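Local atomic coordinates of tryptophan synthase alpha chain (Campylobacter jejuni, PDB entry 3THA), a protein that probably performs the aldol cleavage of indoleglycerol phosphate to indole and glyceraldehyde 3-phosphate, the alpha-subunit half-reaction in the last step of tryptophan biosynthesis. Residues N26-T29 and S30-L34; L34-L37 and D38-P41. All coordinates share one frame; numbering follows the deposited sequence. Where two conformers were deposited one is given.

Contact 1. Residues N26-T29 and S30-L34; sequences NLQT and SEAFL
Two flat groups, the amide of Gln-28 and the carboxylate of Glu-31, meet about one helical turn apart with their planes turned 49° against each other. Gln-28 OE1 stands over one face of the carboxylate, 4.2 Å from Glu-31 CD, while the amide's other end, NE2, comes equally near the methyl CB of Ala-32. Both neighbours lie on the same side of the amide plane. With CG anti to the backbone N (chi1 178°) and a bend at chi2, the Gln-28 chain folds forward along the helix. The touch is loose and holds for one of two conformers of Gln-28, so its detail is tentative. Glu-31 sends OE1 outward to a salt bridge with Arg-84.

A third flat group, the amide of Asn-26, illustrates N-capping of the helix 27-35. Its OD1 receives Thr-29 N at 3.2 Å in the carbonyl plane, supplying a side-chain acceptor to an N-H of the first turn whose bond to Asn-26 O is weak. Thr-29 OG1 is also directed at OD1, though that distance is doubtfully short. Beyond the cap the ladder becomes regular: Glu-31 N reaches Leu-27 O at 2.8 Å, almost straight at the hydrogen (172°), and Phe-33 N reaches Thr-29 O at 2.9 Å from above the carbonyl plane. By contrast, the first rung, Ser-30 N to Asn-26 O, is weak. Separately, the hydroxyl oxygen of Ser-30 accepts from Gly-23 N, tying the helix to the loop that leads into it.

The helix belongs to the first beta-alpha-beta unit of the TIM barrel. Leu-27 packs on Ser-77 and Leu-81 of helix 75-83, Thr-29 and Ala-32 face helix 239-248, and Phe-33, edge-to-face with Phe-234, rests on Leu-45 of strand 44-48.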
# COMPACT_ATOMS: atom_id res chain seq x y z
N ASN B 26 17.31 -0.09 -11.32
CA ASN B 26 17.08 0.14 -12.73
C ASN B 26 16.65 -1.16 -13.43
O ASN B 26 16.71 -2.24 -12.83
CB ASN B 26 18.24 0.88 -13.43
CG ASN B 26 19.60 0.21 -13.24
OD1 ASN B 26 19.70 -1.01 -13.24
ND2 ASN B 26 20.66 1.02 -13.12
N LEU B 27 16.18 -1.03 -14.66
CA LEU B 27 15.60 -2.13 -15.38
C LEU B 27 16.67 -3.16 -15.70
O LEU B 27 16.43 -4.36 -15.63
CB LEU B 27 14.95 -1.62 -16.66
CG LEU B 27 13.90 -2.57 -17.27
CD1 LEU B 27 12.85 -3.06 -16.23
CD2 LEU B 27 13.22 -1.93 -18.53
N GLN B 28 17.86 -2.69 -16.03
CA GLN B 28 18.92 -3.61 -16.40
C GLN B 28 19.29 -4.55 -15.25
O GLN B 28 19.68 -5.70 -15.48
CB GLN B 28 20.14 -2.87 -16.94
CG GLN B 28 21.31 -3.79 -17.29
CD GLN B 28 20.94 -4.91 -18.28
OE1 GLN B 28 20.25 -4.68 -19.27
NE2 GLN B 28 21.43 -6.12 -18.01
N THR B 29 19.15 -4.09 -14.01
CA THR B 29 19.44 -4.93 -12.83
C THR B 29 18.32 -5.96 -12.61
O THR B 29 18.58 -7.06 -12.11
CB THR B 29 19.57 -4.11 -11.56
OG1 THR B 29 20.34 -2.93 -11.84
CG2 THR B 29 20.23 -4.95 -10.40
N SER B 30 17.10 -5.56 -12.96
CA SER B 30 15.93 -6.44 -12.92
C SER B 30 16.11 -7.50 -14.00
O SER B 30 15.97 -8.68 -13.72
CB SER B 30 14.61 -5.63 -13.04
OG SER B 30 14.23 -5.05 -11.79
N GLU B 31 16.51 -7.09 -15.20
CA GLU B 31 16.86 -8.02 -16.28
C GLU B 31 17.98 -9.02 -15.89
O GLU B 31 17.86 -10.20 -16.06
CB GLU B 31 17.25 -7.27 -17.56
CG GLU B 31 17.60 -8.22 -18.75
CD GLU B 31 17.37 -7.60 -20.13
OE1 GLU B 31 16.58 -6.64 -20.23
OE2 GLU B 31 17.98 -8.06 -21.12
N ALA B 32 19.07 -8.53 -15.35
CA ALA B 32 20.15 -9.44 -15.04
C ALA B 32 19.73 -10.36 -13.91
O ALA B 32 20.08 -11.53 -13.90
CB ALA B 32 21.43 -8.68 -14.72
N PHE B 33 18.95 -9.83 -12.97
CA PHE B 33 18.34 -10.65 -11.92
C PHE B 33 17.56 -11.83 -12.51
O PHE B 33 17.81 -12.98 -12.18
CB PHE B 33 17.41 -9.82 -10.99
CG PHE B 33 16.77 -10.64 -9.87
CD1 PHE B 33 17.54 -11.40 -9.01
CD2 PHE B 33 15.41 -10.62 -9.67
CE1 PHE B 33 16.97 -12.16 -8.00
CE2 PHE B 33 14.82 -11.38 -8.63
CZ PHE B 33 15.62 -12.16 -7.82
N LEU B 34 16.58 -11.51 -13.36
CA LEU B 34 15.69 -12.53 -13.95
C LEU B 34 16.46 -13.61 -14.68
O LEU B 34 16.19 -14.78 -14.54
CB LEU B 34 14.64 -11.87 -14.85
CG LEU B 34 13.60 -11.08 -13.99
CD1 LEU B 34 12.66 -10.18 -14.81
CD2 LEU B 34 12.80 -12.02 -13.12

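Contact 2. Residues L34-L37 and D38-P41; sequences LQRL and DQSP
Leu-37 and Ser-40 close a 3-10 turn, the short element by which helix 27-35 gives way to the loop leading into strand 44-48 of the TIM barrel. This is the tight part. Leu-37 O accepts from both Ser-40 N and Ser-40 OG, each 3.0 Å away, and Lys-89 NZ is a further donor to it, so one carbonyl is gripped by several bonds. Ser-40 OG also lies 3.6 Å from CD1 of Leu-37, whose CG stands anti to the backbone N (chi1 -164°) and whose isobutyl group continues inward to Leu-45; the hydroxyl thus lies beside both the carbonyl oxygen and a methyl. The preceding rung of the turn runs from Gln-39 N to Arg-36 O, 3.0 Å, and is rather bent at the hydrogen (138°).

On the outer side, the meeting of Gln-39 with Arg-36 is slack. The exposed Gln-39 bends back over the turn, bringing NE2 to 3.8 Å from Arg-36 CA, a van der Waals touch. Firmer holds come from beyond the turn: Asp-38 OD1 ties it to the loop at Thr-87 OG1 and Lys-88 N, and Arg-36 ties it to helix 239-248 by a salt bridge with Asp-240.

The two Ser-40 donors reach Leu-37 O differently: N comes from well above the carbonyl plane, whereas OG is tilted only 17° from it.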
# COMPACT_ATOMS: atom_id res chain seq x y z
N LEU B 34 16.58 -11.51 -13.36
CA LEU B 34 15.69 -12.53 -13.95
C LEU B 34 16.46 -13.61 -14.68
O LEU B 34 16.19 -14.78 -14.54
CB LEU B 34 14.64 -11.87 -14.85
CG LEU B 34 13.60 -11.08 -13.99
CD1 LEU B 34 12.66 -10.18 -14.81
CD2 LEU B 34 12.80 -12.02 -13.12
N GLN B 35 17.47 -13.20 -15.43
CA GLN B 35 18.25 -14.16 -16.14
C GLN B 35 18.97 -15.11 -15.20
O GLN B 35 19.36 -16.20 -15.61
CB GLN B 35 19.26 -13.45 -17.06
CG GLN B 35 18.62 -12.57 -18.12
CD GLN B 35 18.03 -13.35 -19.30
OE1 GLN B 35 17.41 -14.42 -19.16
NE2 GLN B 35 18.20 -12.78 -20.49
N ARG B 36 19.16 -14.72 -13.94
CA ARG B 36 19.88 -15.58 -13.02
C ARG B 36 18.93 -16.34 -12.08
O ARG B 36 19.34 -17.03 -11.15
CB ARG B 36 20.97 -14.79 -12.28
CG ARG B 36 22.29 -14.64 -13.08
CD ARG B 36 23.21 -13.55 -12.52
NE ARG B 36 23.89 -14.00 -11.31
CZ ARG B 36 24.92 -13.38 -10.72
NH1 ARG B 36 25.42 -12.26 -11.22
NH2 ARG B 36 25.44 -13.90 -9.63
N LEU B 37 17.65 -16.24 -12.35
CA LEU B 37 16.64 -16.78 -11.45
C LEU B 37 16.77 -18.31 -11.34
O LEU B 37 16.60 -18.88 -10.28
CB LEU B 37 15.26 -16.36 -11.91
CG LEU B 37 14.10 -16.48 -10.95
CD1 LEU B 37 14.44 -15.68 -9.63
CD2 LEU B 37 12.81 -15.99 -11.62
N ASP B 38 17.05 -18.96 -12.46
CA ASP B 38 17.32 -20.40 -12.49
C ASP B 38 18.38 -20.87 -11.50
O ASP B 38 18.27 -21.95 -10.98
CB ASP B 38 17.68 -20.87 -13.90
CG ASP B 38 16.47 -21.00 -14.79
OD1 ASP B 38 15.34 -20.90 -14.27
OD2 ASP B 38 16.63 -21.19 -16.00
N GLN B 39 19.39 -20.06 -11.23
CA GLN B 39 20.41 -20.46 -10.25
C GLN B 39 20.20 -19.92 -8.86
O GLN B 39 21.05 -20.14 -8.00
CB GLN B 39 21.82 -20.09 -10.69
CG GLN B 39 22.21 -20.53 -12.09
CD GLN B 39 22.55 -19.30 -12.91
OE1 GLN B 39 23.63 -18.70 -12.74
NE2 GLN B 39 21.61 -18.87 -13.76
N SER B 40 19.11 -19.21 -8.61
CA SER B 40 18.87 -18.72 -7.25
C SER B 40 17.99 -19.74 -6.53
O SER B 40 17.31 -20.50 -7.19
CB SER B 40 18.17 -17.36 -7.27
OG SER B 40 16.81 -17.52 -7.66
N PRO B 41 17.96 -19.74 -5.18
CA PRO B 41 17.14 -20.76 -4.54
C PRO B 41 15.63 -20.40 -4.47
O PRO B 41 14.84 -21.11 -3.83
CB PRO B 41 17.77 -20.87 -3.14
CG PRO B 41 18.24 -19.48 -2.86
CD PRO B 41 18.52 -18.79 -4.19

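How the contacts relate
Taken in chain order, contact 1 opens helix 27-35 at its capped N-terminus and contact 2 follows where that helix ends and the turn toward strand 44-48 begins. They share Leu-34, and their centres lie 11 Å apart on the same side of the chain's centre. Together they trace most of the crossover between strands 15-21 and 44-48, the first two neighbours of the eight-stranded parallel barrel. Both pack against helix 239-248 and Leu-45, linking the chain's first barrel helix to its last. Phe-33 of contact 1 and Leu-37 of contact 2 have side chains about 9 and 10 Å from that of Glu-46, a predicted proton acceptor on strand 44-48.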